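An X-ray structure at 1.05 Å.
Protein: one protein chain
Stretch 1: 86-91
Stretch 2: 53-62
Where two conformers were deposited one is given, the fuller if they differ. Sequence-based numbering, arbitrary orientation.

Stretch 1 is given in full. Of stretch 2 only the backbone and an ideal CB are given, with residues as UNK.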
# COMPACT_ATOMS: atom_id res chain seq x y z
N SER A 86 -7.06 -1.16 5.16
CA SER A 86 -6.28 -1.21 6.39
C SER A 86 -5.81 -2.62 6.64
O SER A 86 -6.47 -3.59 6.25
CB SER A 86 -7.11 -0.83 7.63
OG SER A 86 -7.65 0.46 7.52
N PHE A 87 -4.67 -2.73 7.30
CA PHE A 87 -4.20 -3.99 7.85
C PHE A 87 -4.39 -3.96 9.37
O PHE A 87 -3.97 -3.00 10.02
CB PHE A 87 -2.72 -4.22 7.58
CG PHE A 87 -2.23 -5.48 8.20
CD1 PHE A 87 -2.51 -6.69 7.59
CD2 PHE A 87 -1.59 -5.48 9.43
CE1 PHE A 87 -2.12 -7.87 8.17
CE2 PHE A 87 -1.21 -6.65 10.02
CZ PHE A 87 -1.47 -7.85 9.39
N VAL A 88 -5.00 -5.00 9.92
CA VAL A 88 -5.23 -5.12 11.36
C VAL A 88 -4.85 -6.53 11.80
O VAL A 88 -5.23 -7.51 11.15
CB VAL A 88 -6.71 -4.87 11.71
CG1 VAL A 88 -6.96 -5.13 13.19
CG2 VAL A 88 -7.12 -3.47 11.34
N SER A 89 -4.15 -6.62 12.92
CA SER A 89 -3.96 -7.88 13.62
C SER A 89 -4.32 -7.70 15.09
O SER A 89 -3.91 -6.72 15.72
CB SER A 89 -2.51 -8.35 13.51
OG SER A 89 -2.35 -9.60 14.14
N VAL A 90 -5.10 -8.64 15.63
CA VAL A 90 -5.44 -8.65 17.05
C VAL A 90 -4.39 -9.49 17.77
O VAL A 90 -3.94 -10.52 17.23
CB VAL A 90 -6.89 -9.09 17.30
CG1 VAL A 90 -7.08 -10.52 16.99
CG2 VAL A 90 -7.36 -8.83 18.74
N PRO A 91 -3.95 -9.08 18.95
CA PRO A 91 -2.86 -9.80 19.62
C PRO A 91 -3.28 -11.21 20.00
O PRO A 91 -4.40 -11.45 20.44
CB PRO A 91 -2.57 -8.94 20.86
CG PRO A 91 -3.71 -7.99 20.98
CD PRO A 91 -4.34 -7.86 19.66
N UNK A 53 5.21 -9.02 2.76
CA UNK A 53 6.20 -9.15 3.81
C UNK A 53 5.86 -8.34 5.05
O UNK A 53 6.76 -7.78 5.69
CB UNK A 53 7.57 -8.73 3.28
N UNK A 54 4.58 -8.26 5.39
CA UNK A 54 4.14 -7.58 6.61
C UNK A 54 4.50 -8.47 7.79
O UNK A 54 4.01 -9.60 7.89
CB UNK A 54 2.64 -7.28 6.58
N UNK A 55 5.36 -7.97 8.68
CA UNK A 55 5.90 -8.83 9.72
C UNK A 55 5.89 -8.11 11.06
O UNK A 55 6.26 -6.94 11.16
CB UNK A 55 7.32 -9.28 9.37
N UNK A 56 5.48 -8.84 12.10
CA UNK A 56 5.30 -8.26 13.43
C UNK A 56 5.18 -9.40 14.43
O UNK A 56 4.94 -10.55 14.07
CB UNK A 56 4.07 -7.35 13.48
N UNK A 57 5.34 -9.05 15.71
CA UNK A 57 5.13 -10.02 16.78
C UNK A 57 3.63 -10.21 16.99
O UNK A 57 2.89 -9.24 17.12
CB UNK A 57 5.81 -9.57 18.07
N UNK A 58 3.20 -11.47 17.08
CA UNK A 58 1.78 -11.77 17.19
C UNK A 58 1.14 -11.20 18.46
O UNK A 58 -0.06 -10.92 18.46
CB UNK A 58 1.57 -13.29 17.15
N UNK A 59 1.92 -11.02 19.54
CA UNK A 59 1.38 -10.47 20.78
C UNK A 59 1.29 -8.95 20.78
O UNK A 59 0.97 -8.37 21.82
CB UNK A 59 2.24 -10.92 21.96
N UNK A 60 1.55 -8.30 19.65
CA UNK A 60 1.45 -6.85 19.51
C UNK A 60 0.28 -6.57 18.58
O UNK A 60 0.28 -7.02 17.43
CB UNK A 60 2.75 -6.24 18.98
N UNK A 61 -0.72 -5.82 19.06
CA UNK A 61 -1.79 -5.38 18.16
C UNK A 61 -1.20 -4.47 17.10
O UNK A 61 -0.39 -3.59 17.41
CB UNK A 61 -2.90 -4.66 18.93
N UNK A 62 -1.58 -4.69 15.85
CA UNK A 62 -1.06 -3.90 14.74
C UNK A 62 -2.21 -3.34 13.93
O UNK A 62 -3.17 -4.05 13.62
CB UNK A 62 -0.14 -4.74 13.85

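Position 53 lies out of reach of stretch 1, so its backbone is the only guide. With phi 62° and psi 37° it occupies the left-handed region, where a CB is a strain for most residues; glycine is favoured. The residue is Gly 53.

At position 54, CA-to-CB points toward stretch 1, and the ideal CB lies 5.0 Å from CZ of Phe 87. That gap suits an aliphatic side chain such as valine, leucine or isoleucine. Ile 54 fills it: CG2 sits over one face of the Phe 87 ring, 4.1 Å from its centroid and 15° off the ring normal, a CH-pi contact.

Position 55 points away, and stretch 1 sets no constraint; many residues, polar ones included, would serve. It is Glu 55.

Position 56 again points toward stretch 1, but no atom of stretch 1 lies within 5.5 Å of its ideal CB. A long or broad side chain is needed to cross the space, and the nearby Phe 87 ring favours an apolar one: leucine, methionine or an aromatic. Phe 56, with chi1 in p, brings CE1 to 3.5 Å from CZ of Phe 87, the two ring planes inclined at 60°. Its CE2 lies 3.3 Å from OG of Ser 89.

Positions 57 to 60 form a type I turn, closed by a hydrogen bond from N of 60 to O of 57. Aspartate, asparagine or serine commonly begins such turns; here it is Asp 57. Position 58 points sideways and tolerates many residues, and the end of Arg 58 leads away. Its backbone does more here: O of Arg 58 lies 3.2 Å from CA of Pro 91 in a CA-H...O contact. Positions 59 and 60 point away, leaving the choice open; they are Asp 59 and Val 60.

At position 61 the ideal CB is already 3.6 Å from CD of Pro 91 and 3.9 Å from O of Ser 89. A small residue fits without further reach, and Ala 61 makes just this apolar contact with the proline.

Position 62 pairs with Ser 89 in an antiparallel bridge: N of position 62 donates to O of Ser 89 (3.1 Å), and N of Ser 89 donates to O of position 62 (2.8 Å). The extended backbone suits beta-branched residues, and the ideal CB, 4.4 Å from CE2 of Phe 87, calls for an apolar one. Val 62 places CG1 4.0 Å from CD2 of Phe 87, at the ring edge.

Stretch 2 (53-62) GIEFDRDVAV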
# COMPACT_ATOMS: atom_id res chain seq x y z
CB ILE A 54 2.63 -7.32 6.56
CG1 ILE A 54 2.25 -6.47 5.35
CG2 ILE A 54 2.14 -6.70 7.86
CD1 ILE A 54 0.75 -6.39 5.15
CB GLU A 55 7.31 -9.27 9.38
CG GLU A 55 7.82 -10.34 10.28
CD GLU A 55 9.17 -10.81 9.84
OE1 GLU A 55 9.31 -11.19 8.66
OE2 GLU A 55 10.11 -10.74 10.66
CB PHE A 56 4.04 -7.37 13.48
CG PHE A 56 2.80 -8.08 13.01
CD1 PHE A 56 2.48 -8.14 11.66
CD2 PHE A 56 1.98 -8.75 13.91
CE1 PHE A 56 1.37 -8.82 11.24
CE2 PHE A 56 0.86 -9.43 13.49
CZ PHE A 56 0.56 -9.47 12.15
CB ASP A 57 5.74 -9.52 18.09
CG ASP A 57 7.26 -9.66 18.14
OD1 ASP A 57 7.89 -10.10 17.17
OD2 ASP A 57 7.82 -9.30 19.19
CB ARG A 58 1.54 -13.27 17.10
CG ARG A 58 1.77 -13.81 15.71
CD ARG A 58 1.73 -15.34 15.70
NE ARG A 58 2.01 -15.88 14.37
CZ ARG A 58 1.09 -16.25 13.49
NH1 ARG A 58 -0.19 -16.20 13.80
NH2 ARG A 58 1.46 -16.71 12.30
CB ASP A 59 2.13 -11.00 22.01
CG ASP A 59 3.60 -10.59 22.06
OD1 ASP A 59 4.03 -9.70 21.30
OD2 ASP A 59 4.33 -11.18 22.87
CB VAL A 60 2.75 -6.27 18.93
CG1 VAL A 60 2.59 -4.78 18.61
CG2 VAL A 60 3.92 -6.49 19.89
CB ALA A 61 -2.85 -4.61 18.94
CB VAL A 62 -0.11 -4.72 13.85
CG1 VAL A 62 0.26 -3.94 12.58
CG2 VAL A 62 1.14 -5.08 14.62
O HOH W 1 -1.01 -9.21 16.39
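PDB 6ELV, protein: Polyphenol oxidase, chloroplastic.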